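Local coordinates for protein nucleoporin NUP82 (Chaetomium thermophilum, PDB 5CWW) that probably serves as a structural component of the nuclear pore complex, this chain being the protein's N-terminal beta-propeller part, and may also dock transport factors, at residues B[567-570]-B[574-577]; B[161-166]-B[200-205]. All coordinates share one frame; numbering follows the deposited sequence.

Contact 1: residues B[567-570]-B[574-577]; sequences SIDD and GYFI
Ile-568 and Phe-576 face each other as a hydrogen-bonded antiparallel pair, and their backbones exchange two bonds: Ile-568 N to Phe-576 O at 3.0 Å and Phe-576 N to Ile-568 O at 2.9 Å. The side chains of this pair run alongside one another on one face of the sheet. Phe-576 takes the uncommon first torsion that sets CG between the backbone N and the carbonyl carbon (chi1 64°), which swings the ring back over its partner. Ile-568 CB then sits over the rim of one ring face, 3.9 Å from Phe-576 CE1, in a CH-pi contact, while Ile-568 CD1 reaches Phe-576 CZ.

At the turn end the bonding is more bent. Asp-570 N meets Gly-574 O at 2.7 Å, and Gly-574 N returns to Asp-570 O with an N-H...O angle of 131°. Gly-574 has backbone angles (phi 103°) at which any side chain would be jammed against the preceding carbonyl O, and which therefore call for glycine. This is a beta hairpin, formed by strands 566-570 and 576-580, with strand 585-589 on the other side of 576-580.

On the other face Asp-569 OD1 lies 3.4 Å from Tyr-575 CB, its carboxylate plane turned 70° from the ring, and Ser-567 OG stands at the ring edge. Further out, Ser-567 OG bonds Ala-496 N and Tyr-575 OH bonds Asp-495 OD2. The turn is held from within by Asp-570 OD2, which accepts from the N of Asp-572 and of Leu-573, while Phe-589 stacks on Phe-576.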
loop_
_atom_site.group_PDB
_atom_site.type_symbol
_atom_site.label_atom_id
_atom_site.label_comp_id
_atom_site.label_asym_id
_atom_site.label_seq_id
_atom_site.Cartn_x
_atom_site.Cartn_y
_atom_site.Cartn_z
ATOM N N SER B 567 -9.490 -6.150 16.856
ATOM C CA SER B 567 -9.402 -7.343 17.687
ATOM C C SER B 567 -8.693 -7.042 19.003
ATOM O O SER B 567 -7.640 -6.404 19.023
ATOM C CB SER B 567 -8.673 -8.464 16.942
ATOM O OG SER B 567 -8.737 -9.678 17.672
ATOM N N ILE B 568 -9.285 -7.510 20.097
ATOM C CA ILE B 568 -8.736 -7.303 21.434
ATOM C C ILE B 568 -8.746 -8.606 22.222
ATOM O O ILE B 568 -9.756 -9.308 22.260
ATOM C CB ILE B 568 -9.528 -6.234 22.212
ATOM C CG1 ILE B 568 -9.774 -5.021 21.310
ATOM C CG2 ILE B 568 -8.783 -5.861 23.494
ATOM C CD1 ILE B 568 -10.293 -3.775 22.016
ATOM N N ASP B 569 -7.613 -8.926 22.839
ATOM C CA ASP B 569 -7.490 -10.125 23.661
ATOM C C ASP B 569 -6.875 -9.771 25.006
ATOM O O ASP B 569 -5.662 -9.868 25.191
ATOM C CB ASP B 569 -6.647 -11.190 22.957
ATOM C CG ASP B 569 -6.567 -12.487 23.748
ATOM O OD1 ASP B 569 -7.545 -12.822 24.447
ATOM O OD2 ASP B 569 -5.524 -13.172 23.673
ATOM N N ASP B 570 -7.726 -9.357 25.938
ATOM C CA ASP B 570 -7.291 -8.961 27.271
ATOM C C ASP B 570 -7.617 -10.067 28.276
ATOM O O ASP B 570 -8.654 -10.716 28.160
ATOM C CB ASP B 570 -7.965 -7.649 27.674
ATOM C CG ASP B 570 -7.614 -7.223 29.082
ATOM O OD1 ASP B 570 -6.597 -6.520 29.254
ATOM O OD2 ASP B 570 -8.354 -7.592 30.019
ATOM N N GLY B 574 -11.340 -10.136 28.200
ATOM C CA GLY B 574 -11.507 -11.304 27.355
ATOM C C GLY B 574 -11.098 -11.085 25.910
ATOM O O GLY B 574 -10.301 -10.200 25.597
ATOM N N TYR B 575 -11.664 -11.905 25.031
ATOM C CA TYR B 575 -11.296 -11.940 23.621
ATOM C C TYR B 575 -12.512 -11.602 22.768
ATOM O O TYR B 575 -13.499 -12.339 22.762
ATOM C CB TYR B 575 -10.736 -13.321 23.272
ATOM C CG TYR B 575 -10.464 -13.574 21.804
ATOM C CD1 TYR B 575 -9.843 -12.620 21.006
ATOM C CD2 TYR B 575 -10.800 -14.792 21.228
ATOM C CE1 TYR B 575 -9.587 -12.869 19.665
ATOM C CE2 TYR B 575 -10.548 -15.049 19.897
ATOM C CZ TYR B 575 -9.942 -14.088 19.118
ATOM O OH TYR B 575 -9.696 -14.359 17.792
ATOM N N PHE B 576 -12.442 -10.483 22.052
ATOM C CA PHE B 576 -13.596 -9.988 21.310
ATOM C C PHE B 576 -13.211 -9.049 20.172
ATOM O O PHE B 576 -12.061 -8.627 20.055
ATOM C CB PHE B 576 -14.558 -9.270 22.261
ATOM C CG PHE B 576 -13.978 -8.038 22.902
ATOM C CD1 PHE B 576 -13.067 -8.144 23.940
ATOM C CD2 PHE B 576 -14.357 -6.776 22.476
ATOM C CE1 PHE B 576 -12.537 -7.013 24.534
ATOM C CE2 PHE B 576 -13.830 -5.642 23.066
ATOM C CZ PHE B 576 -12.920 -5.760 24.097
ATOM N N ILE B 577 -14.196 -8.743 19.333
ATOM C CA ILE B 577 -14.041 -7.784 18.249
ATOM C C ILE B 577 -14.764 -6.500 18.596
ATOM O O ILE B 577 -15.829 -6.529 19.207
ATOM C CB ILE B 577 -14.601 -8.323 16.931
ATOM C CG1 ILE B 577 -13.889 -9.609 16.543
ATOM C CG2 ILE B 577 -14.453 -7.300 15.810
ATOM C CD1 ILE B 577 -14.718 -10.445 15.646
#

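Contact 2: residues B[161-166]-B[200-205]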
loop_
_atom_site.group_PDB
_atom_site.type_symbol
_atom_site.label_atom_id
_atom_site.label_comp_id
_atom_site.label_asym_id
_atom_site.label_seq_id
_atom_site.Cartn_x
_atom_site.Cartn_y
_atom_site.Cartn_z
ATOM N N TRP B 161 0.988 16.985 15.775
ATOM C CA TRP B 161 1.968 17.445 14.797
ATOM C C TRP B 161 1.425 17.281 13.387
ATOM O O TRP B 161 0.936 16.211 13.026
ATOM C CB TRP B 161 3.279 16.669 14.929
ATOM C CG TRP B 161 4.052 16.949 16.174
ATOM C CD1 TRP B 161 3.829 16.429 17.415
ATOM C CD2 TRP B 161 5.190 17.809 16.297
ATOM N NE1 TRP B 161 4.756 16.917 18.306
ATOM C CE2 TRP B 161 5.603 17.767 17.642
ATOM C CE3 TRP B 161 5.897 18.612 15.398
ATOM C CZ2 TRP B 161 6.690 18.497 18.112
ATOM C CZ3 TRP B 161 6.976 19.336 15.866
ATOM C CH2 TRP B 161 7.363 19.275 17.210
ATOM N N THR B 162 1.515 18.340 12.592
ATOM C CA THR B 162 1.154 18.263 11.184
ATOM C C THR B 162 2.251 17.529 10.422
ATOM O O THR B 162 3.430 17.847 10.566
ATOM C CB THR B 162 0.946 19.659 10.567
ATOM O OG1 THR B 162 -0.122 20.329 11.245
ATOM C CG2 THR B 162 0.605 19.555 9.087
ATOM N N LEU B 163 1.855 16.550 9.615
ATOM C CA LEU B 163 2.796 15.773 8.818
ATOM C C LEU B 163 2.751 16.233 7.365
ATOM O O LEU B 163 1.716 16.127 6.703
ATOM C CB LEU B 163 2.482 14.279 8.912
ATOM C CG LEU B 163 3.563 13.339 8.372
ATOM C CD1 LEU B 163 4.752 13.283 9.319
ATOM C CD2 LEU B 163 3.002 11.945 8.128
ATOM N N GLY B 164 3.873 16.754 6.880
ATOM C CA GLY B 164 3.963 17.263 5.524
ATOM C C GLY B 164 2.926 18.329 5.225
ATOM O O GLY B 164 2.004 18.091 4.446
ATOM N N PRO B 165 3.068 19.511 5.846
ATOM C CA PRO B 165 2.140 20.634 5.650
ATOM C C PRO B 165 1.950 21.041 4.186
ATOM O O PRO B 165 0.869 21.502 3.825
ATOM C CB PRO B 165 2.798 21.774 6.436
ATOM C CG PRO B 165 3.646 21.105 7.446
ATOM C CD PRO B 165 4.130 19.838 6.813
ATOM N N THR B 166 2.991 20.893 3.371
ATOM C CA THR B 166 2.922 21.264 1.957
ATOM C C THR B 166 2.818 20.030 1.061
ATOM O O THR B 166 2.777 20.147 -0.164
ATOM C CB THR B 166 4.153 22.094 1.530
ATOM O OG1 THR B 166 5.323 21.267 1.523
ATOM C CG2 THR B 166 4.367 23.269 2.475
ATOM N N ARG B 200 6.344 7.765 0.804
ATOM C CA ARG B 200 7.136 8.683 1.613
ATOM C C ARG B 200 7.431 8.112 2.992
ATOM O O ARG B 200 6.522 7.732 3.730
ATOM C CB ARG B 200 6.418 10.028 1.739
ATOM C CG ARG B 200 6.633 10.940 0.539
ATOM C CD ARG B 200 5.898 12.256 0.704
ATOM N NE ARG B 200 4.539 12.182 0.175
ATOM C CZ ARG B 200 4.137 12.698 -0.983
ATOM N NH1 ARG B 200 4.977 13.358 -1.766
ATOM N NH2 ARG B 200 2.873 12.560 -1.356
ATOM N N VAL B 201 8.720 8.043 3.312
ATOM C CA VAL B 201 9.184 7.586 4.613
ATOM C C VAL B 201 9.486 8.785 5.516
ATOM O O VAL B 201 10.330 9.622 5.185
ATOM C CB VAL B 201 10.446 6.711 4.481
ATOM C CG1 VAL B 201 10.889 6.197 5.850
ATOM C CG2 VAL B 201 10.196 5.545 3.518
ATOM N N TRP B 202 8.794 8.862 6.649
ATOM C CA TRP B 202 9.013 9.920 7.635
ATOM C C TRP B 202 9.625 9.325 8.893
ATOM O O TRP B 202 9.096 8.357 9.439
ATOM C CB TRP B 202 7.701 10.625 7.989
ATOM C CG TRP B 202 6.818 10.927 6.819
ATOM C CD1 TRP B 202 6.018 10.047 6.147
ATOM C CD2 TRP B 202 6.624 12.202 6.193
ATOM N NE1 TRP B 202 5.345 10.693 5.138
ATOM C CE2 TRP B 202 5.700 12.018 5.146
ATOM C CE3 TRP B 202 7.144 13.481 6.417
ATOM C CZ2 TRP B 202 5.287 13.063 4.323
ATOM C CZ3 TRP B 202 6.733 14.517 5.597
ATOM C CH2 TRP B 202 5.814 14.303 4.565
ATOM N N GLU B 203 10.731 9.903 9.352
ATOM C CA GLU B 203 11.393 9.439 10.568
ATOM C C GLU B 203 11.271 10.494 11.661
ATOM O O GLU B 203 12.039 11.455 11.709
ATOM C CB GLU B 203 12.856 9.112 10.278
ATOM C CG GLU B 203 13.013 7.967 9.279
ATOM C CD GLU B 203 14.456 7.663 8.943
ATOM O OE1 GLU B 203 15.252 7.423 9.874
ATOM O OE2 GLU B 203 14.794 7.671 7.740
ATOM N N LEU B 204 10.300 10.290 12.544
ATOM C CA LEU B 204 9.840 11.337 13.449
ATOM C C LEU B 204 10.678 11.484 14.713
ATOM O O LEU B 204 11.108 10.502 15.317
ATOM C CB LEU B 204 8.384 11.075 13.840
ATOM C CG LEU B 204 7.436 10.799 12.672
ATOM C CD1 LEU B 204 6.037 10.504 13.184
ATOM C CD2 LEU B 204 7.419 11.972 11.699
ATOM N N SER B 205 10.898 12.737 15.099
ATOM C CA SER B 205 11.524 13.071 16.369
ATOM C C SER B 205 10.881 14.341 16.909
ATOM O O SER B 205 10.880 15.378 16.245
ATOM C CB SER B 205 13.032 13.258 16.212
ATOM O OG SER B 205 13.619 13.687 17.430
#
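Leu-163 lays its branched end on one face of the Trp-202 indole, and this apolar meeting carries most of the contact between 161-166 and 200-205. Leu-163 CD2 stands almost exactly above the five-membered ring of Trp-202, 3.9 Å from its centroid and only 4° off the normal, a CH-pi contact of nearly ideal aim. Leu-163 CD1 overhangs the rim beside CD2 and CE3 of Trp-202, 3.8 Å from CE3, and Leu-163 CG is poised over the middle of the indole. With CG anti to the backbone N (chi1 -167°), the branched end of Leu-163 is carried to the indole face.

A second apolar touch uses the same methyl: Leu-163 CD1 also meets Leu-204 CD2 at 3.8 Å, so one branch bridges the indole and the neighbouring leucine. Backbone against ring is the third kind. Gly-164 CA approaches Trp-202 CH2 to 3.6 Å, obliquely, and the lack of a side chain lets the backbone come this close; the positive phi (56°) of the turn also favours glycine.

No hydrogen bond joins the two segments directly. Trp-202 NE1 pairs with Thr-192 OG1 on the adjacent strand 189-194 of its own blade, which would help set the rotation of the indole, whereas the backbone of Gly-164 reaches from the turn to that of Phe-212 in helix 210-213, in the next blade. Strands 160-162 and 198-203 belong to different four-stranded antiparallel sheets, consecutive blades of the propeller, so the contact packs one blade against the next. With all four touching residues buried, cohesion between these two segments rests on apolar and CH-pi contact; the nearby Gly-164 to Phe-212 backbone bond adds a polar tie, while the indole N-H is satisfied within its own blade.

In the fold
From the N terminus, the chain first meets contact 2, where the end of strand 160-162 and the following turn join 200-205 across 33 intervening residues. The loop it closes contains strands 175-180 and 189-194, so it binds the sheet ending in 160-162 to the next one along. Contact 1 comes far later and closes a tight hairpin with three residues between its segments, near the C-terminal end of this construct. The two loops are in series, neither nested nor crossed. Their centres lie 32 Å apart and their nearest atoms about 23 Å, with no contact between them: contact 2 unites neighbouring sheets, whereas contact 1 is internal to one sheet, beside helix 69-77 and strand 501-506.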